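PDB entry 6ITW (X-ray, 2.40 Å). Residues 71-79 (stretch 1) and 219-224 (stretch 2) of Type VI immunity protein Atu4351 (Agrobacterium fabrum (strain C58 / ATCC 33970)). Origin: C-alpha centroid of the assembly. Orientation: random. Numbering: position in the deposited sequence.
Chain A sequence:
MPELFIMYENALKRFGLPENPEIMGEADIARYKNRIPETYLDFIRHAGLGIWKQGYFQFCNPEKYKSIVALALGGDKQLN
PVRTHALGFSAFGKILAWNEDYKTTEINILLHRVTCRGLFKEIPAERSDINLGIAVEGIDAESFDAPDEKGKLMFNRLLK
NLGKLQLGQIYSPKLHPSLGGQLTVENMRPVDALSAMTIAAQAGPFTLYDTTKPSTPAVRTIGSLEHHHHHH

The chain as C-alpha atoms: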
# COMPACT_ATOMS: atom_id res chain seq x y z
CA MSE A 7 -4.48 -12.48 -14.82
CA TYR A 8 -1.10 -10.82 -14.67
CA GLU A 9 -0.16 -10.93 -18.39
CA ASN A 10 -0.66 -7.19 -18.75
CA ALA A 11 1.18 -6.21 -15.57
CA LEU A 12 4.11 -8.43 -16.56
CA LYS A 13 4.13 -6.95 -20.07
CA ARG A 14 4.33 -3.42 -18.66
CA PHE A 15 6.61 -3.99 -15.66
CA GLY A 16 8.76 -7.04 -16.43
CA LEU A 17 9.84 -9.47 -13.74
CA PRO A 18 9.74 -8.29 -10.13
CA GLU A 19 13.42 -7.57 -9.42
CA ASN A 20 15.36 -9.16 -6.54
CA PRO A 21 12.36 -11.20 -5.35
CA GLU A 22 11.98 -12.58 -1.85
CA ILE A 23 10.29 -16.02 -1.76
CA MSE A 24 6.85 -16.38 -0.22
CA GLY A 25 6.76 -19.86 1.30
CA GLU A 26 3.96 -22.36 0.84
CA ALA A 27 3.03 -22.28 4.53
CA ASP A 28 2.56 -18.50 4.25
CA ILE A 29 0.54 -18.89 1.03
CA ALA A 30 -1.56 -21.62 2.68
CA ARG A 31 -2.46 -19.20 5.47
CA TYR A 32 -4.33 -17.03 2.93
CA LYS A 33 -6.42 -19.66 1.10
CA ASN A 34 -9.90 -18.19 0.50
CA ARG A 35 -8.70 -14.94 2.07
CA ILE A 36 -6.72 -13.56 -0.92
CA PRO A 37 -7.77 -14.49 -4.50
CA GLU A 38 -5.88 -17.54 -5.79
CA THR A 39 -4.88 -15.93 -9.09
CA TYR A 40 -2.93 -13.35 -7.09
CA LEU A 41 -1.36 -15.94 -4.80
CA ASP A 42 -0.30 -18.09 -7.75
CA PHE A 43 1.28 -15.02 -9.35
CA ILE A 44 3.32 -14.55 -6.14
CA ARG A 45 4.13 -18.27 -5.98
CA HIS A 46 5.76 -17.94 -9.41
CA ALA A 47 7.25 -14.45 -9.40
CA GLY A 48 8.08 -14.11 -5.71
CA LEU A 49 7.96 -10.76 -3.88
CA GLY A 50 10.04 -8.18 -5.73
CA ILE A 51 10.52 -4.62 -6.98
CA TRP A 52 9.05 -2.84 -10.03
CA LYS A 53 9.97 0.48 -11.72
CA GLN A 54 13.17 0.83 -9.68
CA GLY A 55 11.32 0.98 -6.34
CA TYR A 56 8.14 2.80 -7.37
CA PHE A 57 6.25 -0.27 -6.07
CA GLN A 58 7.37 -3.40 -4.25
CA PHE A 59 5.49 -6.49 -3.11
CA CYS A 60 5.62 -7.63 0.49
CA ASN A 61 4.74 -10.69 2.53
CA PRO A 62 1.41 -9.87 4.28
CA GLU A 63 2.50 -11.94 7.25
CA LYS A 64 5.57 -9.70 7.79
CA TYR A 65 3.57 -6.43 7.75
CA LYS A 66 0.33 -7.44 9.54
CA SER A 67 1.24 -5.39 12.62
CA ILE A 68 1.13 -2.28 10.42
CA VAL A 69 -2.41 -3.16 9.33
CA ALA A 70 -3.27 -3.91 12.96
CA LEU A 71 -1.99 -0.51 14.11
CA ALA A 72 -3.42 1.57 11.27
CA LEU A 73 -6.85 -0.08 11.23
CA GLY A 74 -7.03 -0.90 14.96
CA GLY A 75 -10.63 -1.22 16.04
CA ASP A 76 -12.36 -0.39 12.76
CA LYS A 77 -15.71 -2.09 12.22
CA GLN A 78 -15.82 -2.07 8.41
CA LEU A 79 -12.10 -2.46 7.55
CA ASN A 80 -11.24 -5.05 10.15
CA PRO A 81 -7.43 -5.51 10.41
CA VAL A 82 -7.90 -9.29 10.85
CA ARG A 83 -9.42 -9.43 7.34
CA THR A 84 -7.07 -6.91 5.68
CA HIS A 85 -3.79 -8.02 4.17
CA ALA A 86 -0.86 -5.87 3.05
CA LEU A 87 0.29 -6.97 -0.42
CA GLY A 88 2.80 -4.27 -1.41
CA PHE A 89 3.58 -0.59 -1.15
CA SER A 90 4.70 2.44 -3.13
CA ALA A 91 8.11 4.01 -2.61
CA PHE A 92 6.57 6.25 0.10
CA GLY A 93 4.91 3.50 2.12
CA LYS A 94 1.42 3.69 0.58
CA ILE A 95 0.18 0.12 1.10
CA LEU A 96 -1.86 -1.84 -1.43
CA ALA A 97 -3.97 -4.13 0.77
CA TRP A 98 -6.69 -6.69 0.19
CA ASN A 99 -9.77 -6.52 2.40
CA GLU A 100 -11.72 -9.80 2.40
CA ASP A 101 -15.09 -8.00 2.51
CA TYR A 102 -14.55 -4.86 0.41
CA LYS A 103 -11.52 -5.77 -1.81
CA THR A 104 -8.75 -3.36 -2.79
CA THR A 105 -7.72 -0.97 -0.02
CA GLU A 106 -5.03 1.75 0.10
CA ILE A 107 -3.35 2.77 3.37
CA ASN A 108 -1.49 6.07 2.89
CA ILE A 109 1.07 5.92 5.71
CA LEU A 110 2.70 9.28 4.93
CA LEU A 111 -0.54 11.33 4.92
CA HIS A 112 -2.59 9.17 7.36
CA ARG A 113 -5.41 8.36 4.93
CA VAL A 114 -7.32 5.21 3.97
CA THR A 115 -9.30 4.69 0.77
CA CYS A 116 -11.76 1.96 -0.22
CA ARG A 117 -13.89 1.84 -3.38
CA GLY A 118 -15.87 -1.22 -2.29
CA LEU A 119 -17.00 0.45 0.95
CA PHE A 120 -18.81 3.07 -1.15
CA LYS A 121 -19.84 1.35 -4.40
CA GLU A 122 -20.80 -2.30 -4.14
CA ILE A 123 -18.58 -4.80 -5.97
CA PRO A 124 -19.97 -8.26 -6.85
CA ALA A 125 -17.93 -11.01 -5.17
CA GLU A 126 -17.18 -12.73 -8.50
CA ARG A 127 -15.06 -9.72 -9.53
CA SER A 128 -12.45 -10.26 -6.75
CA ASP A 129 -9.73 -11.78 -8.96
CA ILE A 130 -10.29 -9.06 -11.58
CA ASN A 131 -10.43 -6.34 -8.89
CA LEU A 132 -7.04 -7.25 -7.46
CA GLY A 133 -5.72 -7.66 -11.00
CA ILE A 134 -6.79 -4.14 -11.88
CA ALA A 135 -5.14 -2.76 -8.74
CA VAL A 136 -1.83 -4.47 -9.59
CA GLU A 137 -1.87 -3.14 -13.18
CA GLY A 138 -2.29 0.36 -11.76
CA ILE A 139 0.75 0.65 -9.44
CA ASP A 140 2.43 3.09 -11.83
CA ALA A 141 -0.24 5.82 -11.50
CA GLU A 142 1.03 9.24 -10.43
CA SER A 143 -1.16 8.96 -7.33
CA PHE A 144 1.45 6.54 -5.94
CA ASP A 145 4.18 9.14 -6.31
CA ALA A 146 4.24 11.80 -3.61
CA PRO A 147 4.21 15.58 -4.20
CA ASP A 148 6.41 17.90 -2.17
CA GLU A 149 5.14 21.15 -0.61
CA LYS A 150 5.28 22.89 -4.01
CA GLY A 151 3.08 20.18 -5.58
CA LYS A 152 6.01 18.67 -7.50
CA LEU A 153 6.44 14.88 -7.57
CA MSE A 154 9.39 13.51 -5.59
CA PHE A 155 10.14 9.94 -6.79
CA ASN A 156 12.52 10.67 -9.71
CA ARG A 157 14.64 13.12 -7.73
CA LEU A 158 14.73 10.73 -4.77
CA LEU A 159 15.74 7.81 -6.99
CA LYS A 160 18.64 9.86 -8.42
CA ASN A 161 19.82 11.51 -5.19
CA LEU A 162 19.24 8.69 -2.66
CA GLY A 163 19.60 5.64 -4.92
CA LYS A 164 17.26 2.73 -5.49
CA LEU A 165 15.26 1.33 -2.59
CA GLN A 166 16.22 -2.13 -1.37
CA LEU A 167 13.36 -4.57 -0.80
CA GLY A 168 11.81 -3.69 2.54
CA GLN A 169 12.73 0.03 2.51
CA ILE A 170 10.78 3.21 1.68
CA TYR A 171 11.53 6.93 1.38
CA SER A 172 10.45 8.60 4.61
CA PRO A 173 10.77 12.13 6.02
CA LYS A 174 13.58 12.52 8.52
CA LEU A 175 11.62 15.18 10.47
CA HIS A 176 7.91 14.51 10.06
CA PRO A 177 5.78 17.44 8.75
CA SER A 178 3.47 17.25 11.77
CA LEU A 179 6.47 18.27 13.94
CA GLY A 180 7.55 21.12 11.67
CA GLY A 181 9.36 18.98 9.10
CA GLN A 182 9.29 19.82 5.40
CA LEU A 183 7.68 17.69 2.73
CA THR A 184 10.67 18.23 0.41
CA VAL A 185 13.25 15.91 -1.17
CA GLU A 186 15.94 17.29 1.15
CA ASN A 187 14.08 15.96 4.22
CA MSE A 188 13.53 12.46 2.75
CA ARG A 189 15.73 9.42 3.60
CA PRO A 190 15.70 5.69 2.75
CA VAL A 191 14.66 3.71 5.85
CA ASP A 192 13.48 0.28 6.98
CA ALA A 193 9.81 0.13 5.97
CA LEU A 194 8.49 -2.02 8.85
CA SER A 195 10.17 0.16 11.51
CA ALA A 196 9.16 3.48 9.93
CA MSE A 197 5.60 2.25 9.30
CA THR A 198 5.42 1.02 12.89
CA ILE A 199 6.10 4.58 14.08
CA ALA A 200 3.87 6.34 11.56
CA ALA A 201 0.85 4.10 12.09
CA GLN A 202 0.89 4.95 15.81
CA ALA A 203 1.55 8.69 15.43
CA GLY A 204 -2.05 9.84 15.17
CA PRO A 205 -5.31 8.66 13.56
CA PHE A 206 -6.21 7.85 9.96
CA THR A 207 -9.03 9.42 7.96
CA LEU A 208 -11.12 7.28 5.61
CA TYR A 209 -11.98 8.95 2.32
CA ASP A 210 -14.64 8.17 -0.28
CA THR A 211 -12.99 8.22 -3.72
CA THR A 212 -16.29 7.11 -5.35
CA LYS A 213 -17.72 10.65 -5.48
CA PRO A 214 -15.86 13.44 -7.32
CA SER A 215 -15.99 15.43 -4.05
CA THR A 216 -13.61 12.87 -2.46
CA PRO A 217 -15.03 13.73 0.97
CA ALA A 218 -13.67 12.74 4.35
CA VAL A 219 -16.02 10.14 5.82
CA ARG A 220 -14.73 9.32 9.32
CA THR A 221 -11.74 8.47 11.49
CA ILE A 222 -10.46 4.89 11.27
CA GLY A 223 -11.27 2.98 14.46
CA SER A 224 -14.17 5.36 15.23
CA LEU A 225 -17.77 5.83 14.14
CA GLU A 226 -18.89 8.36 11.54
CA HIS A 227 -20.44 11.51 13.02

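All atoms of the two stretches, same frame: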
# COMPACT_ATOMS: atom_id res chain seq x y z
N LEU A 71 -2.11 -1.84 13.51
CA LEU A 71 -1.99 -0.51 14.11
C LEU A 71 -2.82 0.52 13.36
O LEU A 71 -3.51 1.35 13.97
CB LEU A 71 -0.53 -0.08 14.18
CG LEU A 71 0.35 -0.94 15.09
CD1 LEU A 71 1.80 -0.75 14.77
CD2 LEU A 71 0.11 -0.67 16.58
N ALA A 72 -2.76 0.50 12.02
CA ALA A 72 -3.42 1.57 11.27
C ALA A 72 -4.94 1.43 11.33
O ALA A 72 -5.66 2.43 11.38
CB ALA A 72 -2.94 1.59 9.82
N LEU A 73 -5.43 0.20 11.31
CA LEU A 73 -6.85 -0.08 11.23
C LEU A 73 -7.42 -0.55 12.57
O LEU A 73 -8.58 -0.96 12.62
CB LEU A 73 -7.13 -1.11 10.15
CG LEU A 73 -6.70 -0.75 8.73
CD1 LEU A 73 -7.22 -1.81 7.77
CD2 LEU A 73 -7.19 0.63 8.34
N GLY A 74 -6.62 -0.50 13.63
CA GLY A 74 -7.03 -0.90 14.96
C GLY A 74 -8.43 -0.47 15.33
O GLY A 74 -8.73 0.72 15.40
N GLY A 75 -9.31 -1.45 15.52
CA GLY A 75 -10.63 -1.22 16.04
C GLY A 75 -11.65 -0.74 15.03
O GLY A 75 -12.74 -0.32 15.44
N ASP A 76 -11.36 -0.79 13.74
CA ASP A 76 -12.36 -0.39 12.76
C ASP A 76 -13.38 -1.50 12.55
O ASP A 76 -13.04 -2.68 12.52
CB ASP A 76 -11.71 -0.01 11.44
CG ASP A 76 -12.58 0.92 10.63
OD1 ASP A 76 -12.50 2.15 10.88
OD2 ASP A 76 -13.37 0.43 9.79
N LYS A 77 -14.64 -1.10 12.38
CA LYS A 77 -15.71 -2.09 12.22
C LYS A 77 -15.82 -2.59 10.79
O LYS A 77 -16.05 -3.79 10.56
CB LYS A 77 -17.05 -1.50 12.66
CG LYS A 77 -17.02 -0.78 14.01
CD LYS A 77 -16.61 -1.72 15.17
CE LYS A 77 -16.66 -0.96 16.50
NZ LYS A 77 -16.08 -1.74 17.63
N GLN A 78 -15.68 -1.70 9.82
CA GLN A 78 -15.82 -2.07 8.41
C GLN A 78 -14.53 -2.62 7.80
O GLN A 78 -14.58 -3.61 7.06
CB GLN A 78 -16.29 -0.87 7.62
CG GLN A 78 -17.54 -0.24 8.17
CD GLN A 78 -18.07 0.82 7.25
OE1 GLN A 78 -17.42 1.84 7.01
NE2 GLN A 78 -19.27 0.58 6.72
N LEU A 79 -13.39 -1.99 8.06
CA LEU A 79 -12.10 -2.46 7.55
C LEU A 79 -11.35 -3.13 8.69
O LEU A 79 -10.41 -2.58 9.27
CB LEU A 79 -11.30 -1.31 6.95
CG LEU A 79 -11.99 -0.64 5.77
CD1 LEU A 79 -11.09 0.48 5.24
CD2 LEU A 79 -12.33 -1.69 4.70
N VAL A 219 -14.86 10.88 5.33
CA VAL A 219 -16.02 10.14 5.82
C VAL A 219 -15.98 9.97 7.33
O VAL A 219 -16.96 10.24 8.01
CB VAL A 219 -16.13 8.78 5.10
CG1 VAL A 219 -17.27 7.94 5.68
CG2 VAL A 219 -16.33 8.98 3.60
N ARG A 220 -14.85 9.52 7.88
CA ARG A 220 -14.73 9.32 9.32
C ARG A 220 -13.27 9.03 9.67
O ARG A 220 -12.41 8.93 8.79
CB ARG A 220 -15.62 8.18 9.82
CG ARG A 220 -15.34 6.84 9.17
CD ARG A 220 -16.18 5.72 9.77
NE ARG A 220 -16.07 4.47 9.01
CZ ARG A 220 -15.23 3.47 9.30
NH1 ARG A 220 -14.41 3.56 10.34
NH2 ARG A 220 -15.21 2.37 8.55
N THR A 221 -13.03 8.89 10.96
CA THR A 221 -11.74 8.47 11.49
C THR A 221 -11.70 6.95 11.64
O THR A 221 -12.64 6.35 12.16
CB THR A 221 -11.50 9.12 12.84
OG1 THR A 221 -11.37 10.53 12.64
CG2 THR A 221 -10.22 8.59 13.46
N ILE A 222 -10.61 6.34 11.16
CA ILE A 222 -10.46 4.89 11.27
C ILE A 222 -10.45 4.53 12.75
O ILE A 222 -9.87 5.26 13.58
CB ILE A 222 -9.19 4.40 10.56
CG1 ILE A 222 -9.28 4.64 9.05
CG2 ILE A 222 -8.95 2.91 10.84
CD1 ILE A 222 -10.39 3.88 8.37
N GLY A 223 -11.10 3.41 13.09
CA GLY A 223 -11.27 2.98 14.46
C GLY A 223 -12.38 3.67 15.23
O GLY A 223 -12.60 3.34 16.40
N SER A 224 -13.08 4.62 14.60
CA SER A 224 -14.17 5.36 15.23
C SER A 224 -15.40 5.28 14.34
O SER A 224 -15.35 4.81 13.19
CB SER A 224 -13.81 6.84 15.47
OG SER A 224 -12.68 6.98 16.31

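The contact between the two stretches, which buries 353 Å² in all, is built around Ile-222, Arg-220 and Asp-76. Arg-220 and Asp-76 form its polar half. The CA-to-CB bond of Arg-220 points toward stretch 1, and with chi2 and chi3 both t the extended chain brings its guanidinium alongside the carboxylate, and the two groups pair through two hydrogen bonds: NH1 of Arg-220 donates to OD1 of Asp-76 at 2.4 Å, a very short distance, and NH2 of Arg-220 to OD2 of Asp-76 at 2.9 Å. This salt bridge is joined by Gln-78, whose OE1 accepts a hydrogen bond from Arg-220 NH2 at 2.7 Å. Both Asp-76 OD1 and Gln-78 OE1 lie at the edge of the guanidinium, near its plane, where its N-H groups point.

The carboxylate also organizes backbone on each stretch. Asp-76 OD1 accepts a hydrogen bond from the amide N of Gly-223 (2.9 Å), while Asp-76 OD2 accepts a nearly linear one from Leu-79 N (3.0 Å) and a weak one from Gln-78 N (3.1 Å). A single buried side chain thus ties the loop that follows it to both the arginine and the backbone of stretch 2.

Ile-222 covers the most surface and supplies the apolar half. Its CG2 packs 3.8 Å from Leu-73 CD2 and lies 3.4 Å from the carbonyl O of Ala-72, so one methyl group meets both side chain and backbone of stretch 1.

Beside this, two type II turns meet, Leu-73 to Asp-76 and Thr-221 to Ser-224. Gly-223 CA approaches Gly-74 O to 3.5 Å. Gly-223 has a positive phi of 80°, which by itself favours glycine, and an ideal CB here would lie 2.8 Å from Gly-74 O, a clash; the close approach of the turns therefore depends on the absence of a side chain.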